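Local structure of dihydropyrimidinase (Dictyostelium discoideum, 2FTW) at residues T7-I12 with I440-I445; V17-D21 with G392-V396; S356-E360 with K431-I435. The protein catalyses the reversible, zinc-dependent hydrolytic ring opening of 5,6-dihydrouracil and 5,6-dihydrothymine, the second step of reductive pyrimidine degradation. All blocks are in the same frame, centred on the assembly; numbering follows the deposited sequence.

Contact 1 (T7-I12 with I440-I445); sequences TGTILI and IVAGNI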
ATOM      1  N   THR A   7      32.365 -44.486  -5.729  1.00 36.45           N
ATOM      2  CA  THR A   7      32.871 -43.922  -7.017  1.00 35.92           C
ATOM      3  C   THR A   7      32.559 -42.438  -7.176  1.00 35.41           C
ATOM      4  O   THR A   7      33.352 -41.700  -7.749  1.00 35.68           O
ATOM      5  CB  THR A   7      32.256 -44.647  -8.265  1.00 36.37           C
ATOM      6  OG1 THR A   7      30.833 -44.772  -8.111  1.00 36.78           O
ATOM      7  CG2 THR A   7      32.869 -46.024  -8.482  1.00 37.01           C
ATOM      8  N   GLY A   8      31.387 -42.022  -6.702  1.00 34.61           N
ATOM      9  CA  GLY A   8      30.817 -40.722  -7.044  1.00 33.73           C
ATOM     10  C   GLY A   8      30.438 -40.632  -8.516  1.00 33.10           C
ATOM     11  O   GLY A   8      30.432 -39.540  -9.080  1.00 33.74           O
ATOM     12  N   THR A   9      30.136 -41.777  -9.129  1.00 32.16           N
ATOM     13  CA  THR A   9      29.749 -41.838 -10.537  0.50 31.94           C
ATOM     14  C   THR A   9      28.402 -42.541 -10.675  1.00 31.58           C
ATOM     15  O   THR A   9      28.226 -43.665 -10.196  1.00 31.59           O
ATOM     16  CB  THR A   9      30.788 -42.589 -11.404  0.50 31.98           C
ATOM     17  OG1 THR A   9      30.817 -43.973 -11.045  0.50 32.66           O
ATOM     18  CG2 THR A   9      32.166 -42.004 -11.227  0.50 32.27           C
ATOM     19  N   ILE A  10      27.451 -41.875 -11.329  1.00 30.55           N
ATOM     20  CA  ILE A  10      26.096 -42.407 -11.450  1.00 29.86           C
ATOM     21  C   ILE A  10      25.416 -41.809 -12.678  1.00 29.00           C
ATOM     22  O   ILE A  10      25.740 -40.685 -13.101  1.00 28.72           O
ATOM     23  CB  ILE A  10      25.285 -42.129 -10.139  1.00 29.76           C
ATOM     24  CG1 ILE A  10      24.060 -43.035 -10.025  1.00 29.89           C
ATOM     25  CG2 ILE A  10      24.882 -40.657 -10.020  1.00 29.45           C
ATOM     26  CD1 ILE A  10      23.460 -43.034  -8.645  1.00 29.87           C
ATOM     27  N   LEU A  11      24.494 -42.575 -13.256  1.00 27.81           N
ATOM     28  CA  LEU A  11      23.722 -42.147 -14.414  1.00 27.20           C
ATOM     29  C   LEU A  11      22.234 -42.192 -14.081  1.00 26.49           C
ATOM     30  O   LEU A  11      21.682 -43.244 -13.750  1.00 25.56           O
ATOM     31  CB  LEU A  11      24.047 -43.034 -15.628  1.00 27.22           C
ATOM     32  CG  LEU A  11      23.230 -42.849 -16.917  1.00 27.31           C
ATOM     33  CD1 LEU A  11      23.361 -41.452 -17.455  1.00 28.33           C
ATOM     34  CD2 LEU A  11      23.654 -43.843 -17.981  1.00 27.39           C
ATOM     35  N   ILE A  12      21.586 -41.034 -14.163  1.00 25.77           N
ATOM     36  CA  ILE A  12      20.167 -40.925 -13.867  1.00 25.72           C
ATOM     37  C   ILE A  12      19.379 -40.779 -15.170  1.00 25.16           C
ATOM     38  O   ILE A  12      19.591 -39.820 -15.911  1.00 23.90           O
ATOM     39  CB  ILE A  12      19.873 -39.721 -12.948  1.00 25.53           C
ATOM     40  CG1 ILE A  12      20.811 -39.732 -11.733  1.00 25.68           C
ATOM     41  CG2 ILE A  12      18.415 -39.752 -12.510  1.00 25.64           C
ATOM     42  CD1 ILE A  12      21.009 -38.377 -11.090  1.00 25.88           C
ATOM     43  N   ILE A 440      21.150 -37.847  -3.800  1.00 24.85           N
ATOM     44  CA  ILE A 440      22.477 -38.160  -4.294  1.00 24.95           C
ATOM     45  C   ILE A 440      23.404 -37.008  -3.927  1.00 24.97           C
ATOM     46  O   ILE A 440      23.134 -35.856  -4.280  1.00 25.35           O
ATOM     47  CB  ILE A 440      22.461 -38.374  -5.836  1.00 25.21           C
ATOM     48  CG1 ILE A 440      21.604 -39.595  -6.194  1.00 25.37           C
ATOM     49  CG2 ILE A 440      23.874 -38.541  -6.385  1.00 24.80           C
ATOM     50  CD1 ILE A 440      21.154 -39.643  -7.634  1.00 24.77           C
ATOM     51  N   VAL A 441      24.468 -37.317  -3.191  1.00 25.13           N
ATOM     52  CA  VAL A 441      25.490 -36.340  -2.818  1.00 24.85           C
ATOM     53  C   VAL A 441      26.818 -36.789  -3.420  1.00 24.73           C
ATOM     54  O   VAL A 441      27.242 -37.923  -3.212  1.00 24.77           O
ATOM     55  CB  VAL A 441      25.614 -36.226  -1.274  1.00 25.34           C
ATOM     56  CG1 VAL A 441      26.787 -35.322  -0.862  1.00 25.58           C
ATOM     57  CG2 VAL A 441      24.299 -35.748  -0.662  1.00 24.43           C
ATOM     58  N   ALA A 442      27.456 -35.893  -4.173  1.00 24.42           N
ATOM     59  CA  ALA A 442      28.741 -36.145  -4.828  1.00 24.36           C
ATOM     60  C   ALA A 442      28.738 -37.442  -5.623  1.00 24.18           C
ATOM     61  O   ALA A 442      29.670 -38.233  -5.530  1.00 24.14           O
ATOM     62  CB  ALA A 442      29.880 -36.133  -3.820  1.00 24.33           C
ATOM     63  N   GLY A 443      27.674 -37.639  -6.401  1.00 23.98           N
ATOM     64  CA  GLY A 443      27.507 -38.817  -7.238  1.00 24.05           C
ATOM     65  C   GLY A 443      27.205 -40.119  -6.515  1.00 24.04           C
ATOM     66  O   GLY A 443      27.193 -41.164  -7.144  1.00 23.94           O
ATOM     67  N   ASN A 444      26.939 -40.059  -5.208  1.00 24.26           N
ATOM     68  CA  ASN A 444      26.696 -41.251  -4.394  1.00 24.17           C
ATOM     69  C   ASN A 444      25.290 -41.218  -3.806  1.00 24.48           C
ATOM     70  O   ASN A 444      24.830 -40.164  -3.329  1.00 23.76           O
ATOM     71  CB  ASN A 444      27.703 -41.341  -3.236  1.00 24.40           C
ATOM     72  CG  ASN A 444      29.140 -41.590  -3.699  1.00 24.48           C
ATOM     73  OD1 ASN A 444      29.405 -42.459  -4.527  1.00 25.62           O
ATOM     74  ND2 ASN A 444      30.074 -40.842  -3.134  1.00 23.41           N
ATOM     75  N   ILE A 445      24.613 -42.367  -3.825  1.00 24.33           N
ATOM     76  CA  ILE A 445      23.289 -42.478  -3.200  1.00 24.43           C
ATOM     77  C   ILE A 445      23.440 -42.510  -1.686  1.00 24.40           C
ATOM     78  O   ILE A 445      24.136 -43.369  -1.140  1.00 24.39           O
ATOM     79  CB  ILE A 445      22.510 -43.739  -3.666  1.00 24.50           C
ATOM     80  CG1 ILE A 445      22.080 -43.584  -5.126  1.00 24.57           C
ATOM     81  CG2 ILE A 445      21.266 -43.996  -2.771  1.00 24.03           C
ATOM     82  CD1 ILE A 445      21.397 -44.841  -5.719  1.00 24.48           C
TER
HETATM   83  O   HOH W   1      27.467 -43.829  -7.432  1.00 32.66           O

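Contact 2 (V17-D21 with G392-V396); sequences VVNDD and GRIDV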
ATOM      1  N   VAL A  17      14.724 -32.834 -15.699  1.00 20.22           N
ATOM      2  CA  VAL A  17      15.571 -31.894 -14.989  1.00 20.27           C
ATOM      3  C   VAL A  17      14.755 -30.613 -14.711  1.00 19.71           C
ATOM      4  O   VAL A  17      14.038 -30.130 -15.578  1.00 19.91           O
ATOM      5  CB  VAL A  17      16.827 -31.562 -15.812  1.00 19.90           C
ATOM      6  CG1 VAL A  17      17.633 -30.457 -15.163  1.00 18.94           C
ATOM      7  CG2 VAL A  17      17.684 -32.828 -16.015  1.00 19.61           C
ATOM      8  N   VAL A  18      14.860 -30.095 -13.497  1.00 19.51           N
ATOM      9  CA  VAL A  18      14.188 -28.854 -13.118  1.00 19.57           C
ATOM     10  C   VAL A  18      15.199 -27.936 -12.482  1.00 19.91           C
ATOM     11  O   VAL A  18      15.711 -28.203 -11.395  1.00 19.94           O
ATOM     12  CB  VAL A  18      13.038 -29.025 -12.096  1.00 19.10           C
ATOM     13  CG1 VAL A  18      12.335 -27.660 -11.868  1.00 18.69           C
ATOM     14  CG2 VAL A  18      12.058 -30.039 -12.542  1.00 18.89           C
ATOM     15  N   ASN A  19      15.486 -26.854 -13.186  1.00 20.65           N
ATOM     16  CA  ASN A  19      16.300 -25.782 -12.679  1.00 21.06           C
ATOM     17  C   ASN A  19      15.363 -24.617 -12.415  1.00 21.48           C
ATOM     18  O   ASN A  19      14.161 -24.730 -12.632  1.00 21.97           O
ATOM     19  CB  ASN A  19      17.378 -25.430 -13.696  1.00 20.86           C
ATOM     20  CG  ASN A  19      18.643 -26.249 -13.504  1.00 21.03           C
ATOM     21  OD1 ASN A  19      19.078 -26.482 -12.366  1.00 19.73           O
ATOM     22  ND2 ASN A  19      19.254 -26.666 -14.607  1.00 20.15           N
ATOM     23  N   ASP A  20      15.880 -23.501 -11.925  1.00 21.94           N
ATOM     24  CA  ASP A  20      14.982 -22.397 -11.625  1.00 21.85           C
ATOM     25  C   ASP A  20      14.633 -21.555 -12.860  1.00 21.86           C
ATOM     26  O   ASP A  20      13.812 -20.623 -12.753  1.00 21.43           O
ATOM     27  CB  ASP A  20      15.527 -21.546 -10.477  1.00 22.47           C
ATOM     28  CG  ASP A  20      16.659 -20.642 -10.895  1.00 24.72           C
ATOM     29  OD1 ASP A  20      17.576 -21.091 -11.614  1.00 28.28           O
ATOM     30  OD2 ASP A  20      16.622 -19.455 -10.514  1.00 29.55           O
ATOM     31  N   ASP A  21      15.233 -21.860 -14.023  1.00 21.60           N
ATOM     32  CA  ASP A  21      14.939 -21.093 -15.246  1.00 21.44           C
ATOM     33  C   ASP A  21      14.015 -21.810 -16.212  1.00 21.59           C
ATOM     34  O   ASP A  21      13.267 -21.163 -16.949  1.00 21.24           O
ATOM     35  CB  ASP A  21      16.227 -20.629 -15.962  1.00 21.97           C
ATOM     36  CG  ASP A  21      17.128 -21.779 -16.432  1.00 20.93           C
ATOM     37  OD1 ASP A  21      17.166 -22.858 -15.796  1.00 19.96           O
ATOM     38  OD2 ASP A  21      17.835 -21.576 -17.444  1.00 22.53           O
ATOM     39  N   GLY A 392      23.144 -25.653  -6.292  1.00 21.34           N
ATOM     40  CA  GLY A 392      21.888 -25.094  -6.800  1.00 21.44           C
ATOM     41  C   GLY A 392      21.687 -25.070  -8.309  1.00 21.33           C
ATOM     42  O   GLY A 392      20.859 -24.312  -8.815  1.00 20.97           O
ATOM     43  N   ARG A 393      22.414 -25.905  -9.045  1.00 22.06           N
ATOM     44  CA  ARG A 393      22.171 -26.025 -10.481  1.00 22.17           C
ATOM     45  C   ARG A 393      22.607 -27.368 -11.049  1.00 22.31           C
ATOM     46  O   ARG A 393      23.676 -27.869 -10.729  1.00 21.68           O
ATOM     47  CB  ARG A 393      22.864 -24.893 -11.250  1.00 22.22           C
ATOM     48  CG  ARG A 393      22.458 -24.862 -12.719  1.00 22.86           C
ATOM     49  CD  ARG A 393      22.678 -23.525 -13.351  1.00 23.41           C
ATOM     50  NE  ARG A 393      22.119 -23.441 -14.705  1.00 23.75           N
ATOM     51  CZ  ARG A 393      20.864 -23.118 -15.016  1.00 23.32           C
ATOM     52  NH1 ARG A 393      19.956 -22.852 -14.088  1.00 24.98           N
ATOM     53  NH2 ARG A 393      20.511 -23.073 -16.290  1.00 24.00           N
ATOM     54  N   ILE A 394      21.748 -27.937 -11.888  1.00 22.41           N
ATOM     55  CA  ILE A 394      22.086 -29.088 -12.696  1.00 22.98           C
ATOM     56  C   ILE A 394      22.561 -28.589 -14.071  1.00 23.16           C
ATOM     57  O   ILE A 394      21.755 -28.272 -14.960  1.00 22.98           O
ATOM     58  CB  ILE A 394      20.890 -30.097 -12.832  1.00 22.84           C
ATOM     59  CG1 ILE A 394      20.349 -30.470 -11.441  1.00 22.98           C
ATOM     60  CG2 ILE A 394      21.343 -31.360 -13.581  1.00 22.62           C
ATOM     61  CD1 ILE A 394      19.237 -31.492 -11.446  1.00 22.95           C
ATOM     62  N   ASP A 395      23.881 -28.513 -14.208  1.00 23.59           N
ATOM     63  CA  ASP A 395      24.549 -28.115 -15.446  1.00 24.48           C
ATOM     64  C   ASP A 395      25.850 -28.867 -15.462  1.00 24.62           C
ATOM     65  O   ASP A 395      26.327 -29.309 -14.408  1.00 24.72           O
ATOM     66  CB  ASP A 395      24.854 -26.603 -15.458  1.00 25.21           C
ATOM     67  CG  ASP A 395      23.918 -25.804 -16.361  1.00 27.91           C
ATOM     68  OD1 ASP A 395      22.980 -26.388 -16.956  1.00 32.10           O
ATOM     69  OD2 ASP A 395      24.130 -24.574 -16.484  1.00 30.09           O
ATOM     70  N   VAL A 396      26.443 -29.005 -16.644  1.00 24.94           N
ATOM     71  CA  VAL A 396      27.769 -29.614 -16.754  1.00 24.91           C
ATOM     72  C   VAL A 396      28.749 -28.789 -15.922  1.00 25.17           C
ATOM     73  O   VAL A 396      28.698 -27.551 -15.924  1.00 25.54           O
ATOM     74  CB  VAL A 396      28.223 -29.711 -18.230  1.00 24.92           C
ATOM     75  CG1 VAL A 396      29.693 -30.089 -18.335  1.00 24.88           C
ATOM     76  CG2 VAL A 396      27.349 -30.731 -18.982  1.00 25.49           C
TER
HETATM   77  O   HOH W   2      18.803 -23.837 -11.285  1.00 24.21           O

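Contact 3 (S356-E360 with K431-I435); sequences SIVWE and KVTGI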
ATOM      1  N   SER A 356       9.337 -30.799   1.518  1.00 22.63           N
ATOM      2  CA  SER A 356       8.006 -31.354   1.325  0.50 22.36           C
ATOM      3  C   SER A 356       6.953 -30.384   1.849  1.00 22.35           C
ATOM      4  O   SER A 356       5.885 -30.248   1.261  1.00 22.15           O
ATOM      5  CB  SER A 356       7.879 -32.720   2.001  0.50 22.21           C
ATOM      6  OG  SER A 356       8.531 -33.715   1.230  0.50 21.05           O
ATOM      7  N   ILE A 357       7.267 -29.704   2.952  1.00 22.12           N
ATOM      8  CA  ILE A 357       6.393 -28.656   3.463  1.00 21.85           C
ATOM      9  C   ILE A 357       6.291 -27.482   2.472  1.00 21.27           C
ATOM     10  O   ILE A 357       5.200 -26.922   2.259  1.00 21.21           O
ATOM     11  CB  ILE A 357       6.871 -28.156   4.863  1.00 22.08           C
ATOM     12  CG1 ILE A 357       6.325 -29.043   5.979  1.00 23.33           C
ATOM     13  CG2 ILE A 357       6.353 -26.752   5.149  1.00 22.25           C
ATOM     14  CD1 ILE A 357       6.442 -30.506   5.751  1.00 25.79           C
ATOM     15  N   VAL A 358       7.419 -27.082   1.888  1.00 20.53           N
ATOM     16  CA  VAL A 358       7.381 -26.005   0.906  1.00 20.19           C
ATOM     17  C   VAL A 358       6.598 -26.492  -0.313  1.00 20.22           C
ATOM     18  O   VAL A 358       5.772 -25.764  -0.862  1.00 19.94           O
ATOM     19  CB  VAL A 358       8.791 -25.527   0.478  1.00 19.72           C
ATOM     20  CG1 VAL A 358       8.684 -24.486  -0.619  1.00 19.56           C
ATOM     21  CG2 VAL A 358       9.554 -24.946   1.648  1.00 18.24           C
ATOM     22  N   TRP A 359       6.861 -27.729  -0.727  1.00 19.87           N
ATOM     23  CA  TRP A 359       6.141 -28.322  -1.848  1.00 20.10           C
ATOM     24  C   TRP A 359       4.615 -28.352  -1.644  1.00 20.41           C
ATOM     25  O   TRP A 359       3.843 -27.902  -2.505  1.00 19.88           O
ATOM     26  CB  TRP A 359       6.659 -29.740  -2.126  1.00 19.25           C
ATOM     27  CG  TRP A 359       6.111 -30.275  -3.385  1.00 18.34           C
ATOM     28  CD1 TRP A 359       4.917 -30.895  -3.555  1.00 17.78           C
ATOM     29  CD2 TRP A 359       6.727 -30.226  -4.672  1.00 19.02           C
ATOM     30  NE1 TRP A 359       4.735 -31.231  -4.869  1.00 18.08           N
ATOM     31  CE2 TRP A 359       5.838 -30.841  -5.580  1.00 18.57           C
ATOM     32  CE3 TRP A 359       7.951 -29.729  -5.150  1.00 18.33           C
ATOM     33  CZ2 TRP A 359       6.128 -30.967  -6.930  1.00 18.51           C
ATOM     34  CZ3 TRP A 359       8.229 -29.845  -6.488  1.00 17.78           C
ATOM     35  CH2 TRP A 359       7.323 -30.460  -7.368  1.00 18.45           C
ATOM     36  N   GLU A 360       4.193 -28.876  -0.497  1.00 21.36           N
ATOM     37  CA  GLU A 360       2.770 -29.023  -0.180  1.00 21.38           C
ATOM     38  C   GLU A 360       2.046 -27.667  -0.114  1.00 21.47           C
ATOM     39  O   GLU A 360       0.954 -27.492  -0.673  1.00 21.26           O
ATOM     40  CB  GLU A 360       2.622 -29.761   1.151  1.00 21.84           C
ATOM     41  CG  GLU A 360       1.187 -29.970   1.639  1.00 22.72           C
ATOM     42  CD  GLU A 360       0.311 -30.667   0.610  1.00 25.37           C
ATOM     43  OE1 GLU A 360       0.823 -31.519  -0.155  1.00 26.42           O
ATOM     44  OE2 GLU A 360      -0.902 -30.361   0.563  1.00 27.36           O
ATOM     45  N   LYS A 431      -0.257 -34.137   6.004  1.00 26.15           N
ATOM     46  CA  LYS A 431      -0.154 -34.935   4.797  1.00 26.22           C
ATOM     47  C   LYS A 431       0.445 -34.080   3.695  1.00 26.34           C
ATOM     48  O   LYS A 431      -0.025 -32.973   3.417  1.00 26.16           O
ATOM     49  CB  LYS A 431      -1.497 -35.502   4.343  1.00 26.45           C
ATOM     50  CG  LYS A 431      -1.318 -36.634   3.314  1.00 26.93           C
ATOM     51  CD  LYS A 431      -2.580 -36.944   2.527  0.50 26.71           C
ATOM     52  CE  LYS A 431      -2.357 -38.139   1.619  0.50 27.08           C
ATOM     53  NZ  LYS A 431      -3.581 -38.511   0.872  0.50 27.74           N
ATOM     54  N   VAL A 432       1.499 -34.610   3.093  1.00 25.91           N
ATOM     55  CA  VAL A 432       2.187 -33.958   1.997  1.00 25.81           C
ATOM     56  C   VAL A 432       2.135 -34.886   0.804  1.00 25.68           C
ATOM     57  O   VAL A 432       2.110 -36.101   0.964  1.00 25.70           O
ATOM     58  CB  VAL A 432       3.666 -33.629   2.345  1.00 25.73           C
ATOM     59  CG1 VAL A 432       3.733 -32.616   3.441  1.00 25.32           C
ATOM     60  CG2 VAL A 432       4.459 -34.869   2.724  1.00 25.51           C
ATOM     61  N   THR A 433       2.095 -34.308  -0.388  1.00 25.58           N
ATOM     62  CA  THR A 433       2.170 -35.070  -1.631  1.00 25.16           C
ATOM     63  C   THR A 433       3.269 -34.458  -2.489  1.00 24.47           C
ATOM     64  O   THR A 433       3.146 -33.325  -2.923  1.00 24.01           O
ATOM     65  CB  THR A 433       0.813 -35.046  -2.369  1.00 25.50           C
ATOM     66  OG1 THR A 433      -0.204 -35.583  -1.510  1.00 26.36           O
ATOM     67  CG2 THR A 433       0.867 -35.865  -3.648  1.00 25.85           C
ATOM     68  N   GLY A 434       4.333 -35.223  -2.721  1.00 24.16           N
ATOM     69  CA  GLY A 434       5.586 -34.707  -3.282  1.00 23.99           C
ATOM     70  C   GLY A 434       6.721 -34.855  -2.281  1.00 23.42           C
ATOM     71  O   GLY A 434       6.836 -34.066  -1.360  1.00 22.80           O
ATOM     72  N   ILE A 435       7.545 -35.889  -2.437  1.00 23.46           N
ATOM     73  CA  ILE A 435       8.659 -36.121  -1.519  1.00 23.58           C
ATOM     74  C   ILE A 435       9.920 -36.540  -2.238  1.00 23.28           C
ATOM     75  O   ILE A 435       9.875 -37.017  -3.367  1.00 23.68           O
ATOM     76  CB  ILE A 435       8.330 -37.198  -0.456  1.00 23.40           C
ATOM     77  CG1 ILE A 435       8.160 -38.570  -1.111  1.00 23.10           C
ATOM     78  CG2 ILE A 435       7.103 -36.790   0.358  1.00 24.26           C
ATOM     79  CD1 ILE A 435       7.716 -39.658  -0.161  1.00 24.17           C
TER
HETATM   80  O   HOH W   3       5.105 -32.319  -0.683  1.00 33.33           O
HETATM   81  O   HOH W   4      -1.046 -33.822   0.589  1.00 36.63           O

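Contact 1 (T7-I12 with I440-I445)
Four isoleucine side chains cluster where the N-terminal strand faces a β-hairpin. Ile10, with both chi angles trans, extends its CD1 to 3.8 Å from Ile445 CG1 and 4.2 Å from Ile440 CD1. Ile12 adopts mt instead, and its CD1 lies 3.7 Å from the same Ile440 CD1, so the mt side chain of Ile440 is shared by both strand residues. The hairpin closes with a type I' turn, Val441 to Asn444, whose two central residues have positive phi. At its tip Gly443 sits against Gly8: Gly443 CA makes a CA-H...O contact with Gly8 O (3.5 Å), and a CB on Gly443 would clash with that oxygen. A CB on Gly8 would likewise strike Ala442 O. Asn444 starts away from the N-terminal segment, but its m rotamer swings the amide back, and Asn444 OD1 accepts a hydrogen bond from Gly8 N (3.0 Å). One water bridges Thr9 O and Gly443 O, while Thr7 OG1 donates to Thr9 OG1 (3.0 Å). The isoleucines lie between the hairpin of strands 431-441 and 444-448 and the β-sandwich sheet in which strand 10-13 runs between 27-31 and 50-52; Val51 touches both Ile10 and Ile445.

Contact 2 (V17-D21 with G392-V396)
Arg393 and Asp21 form a two-pronged salt bridge: Arg393 NH1 donates to Asp21 OD1 (3.3 Å) and Arg393 NH2 to Asp21 OD2 (3.3 Å), with a further weak bond from Arg393 NH2 to Asp21 OD1 (3.4 Å). The third guanidinium nitrogen is held within its own segment, Arg393 NE to Asp395 OD2 at 2.9 Å. Together with Asp20, whose OD1 is a long 3.9 Å from Arg393 NH1, these residues make a salt-bridge network between the end of a β-sandwich strand, 16-18, and the loop joining helix 370-384 to strand 402-406. The network continues outward: Asp20 pairs with Arg383, and Asp21 OD2 is hydrogen-bonded to Tyr388 OH of the second subunit, placing this contact at an interface of the homotetramer.

Next to the charges, Asn19 imitates a strand neighbour. Its side-chain amide pairs with the backbone of Ile394 in both directions, Asn19 OD1 accepting from Ile394 N (3.1 Å, 169°) and Asn19 ND2 donating to Ile394 O (3.0 Å, 164°), which fixes the orientation of the amide and ties down a loop without regular secondary structure. Asn19 CG also lies over one face of the Arg393 guanidinium. Further in, Ile394 turns its side chain toward Val17, and both belong to an apolar layer that Leu58 and Pro60 of strand 57-64 extend on the Ile394 side; the closest approach between the two is Val17 CG1 to Ile394 CB, 4.0 Å.

Contact 3 (S356-E360 with K431-I435)
Ser356 opens the helical segment with its CB directed at the strand; its OG lies 3.1 Å from Gly434 O, a likely hydrogen bond although its proton has another acceptor within reach. Ser356 O accepts from Glu360 N (2.8 Å) within the helix and also receives a bond from a water that donates to Gly434 O as well. Ile357 starts away from the strand, yet its CD1 returns to 4.1 Å from Val432 CG1. Next to meet the strand is Trp359, whose five-membered ring carries Gly434 CA over its face in a CH-pi contact, 4.2 Å from the centroid. A CB on Gly434 would strike Trp359 CD1, so the glycine permits this close approach. Here helix 354-363, from the part of the chain that forms the (βα)8-barrel domain, packs on strand 431-441 where it turns a corner at Thr433; Trp370, Phe373 and Trp405 gather round the same indole. Glu360 ends the segment. Its OE1 accepts from Thr433 N (3.1 Å) and from Asn364 ND2, while a second water donates to Glu360 OE1 and, weakly, to Lys431 O, and hydrogen-bonds Thr433 OG1, which is also hydrogen-bonded to Ser410 OG. Glu360 CB packs 3.8 Å from Val432 CG1.

Overall arrangement
From the N terminus, the chain enters contact 1 at residues 7-12 and contact 2 at 17-21, on the consecutive strands 10-13 and 16-18. It then passes through most of the barrel before residues 356-360 begin contact 3. Residues 392-396 close the loop of contact 2, 431-435 that of contact 3, and 440-445 that of contact 1. Contacts 2 and 3 therefore cross, and both are enclosed by the span of contact 1. Contacts 1 and 3 share strand 431-441, their centres about 25 Å apart, so this strand links a barrel-side helix to strand 10-13. Contact 2, its centre about 16 Å from that of contact 1, joins the end of strand 16-18 to the loop before strand 402-406.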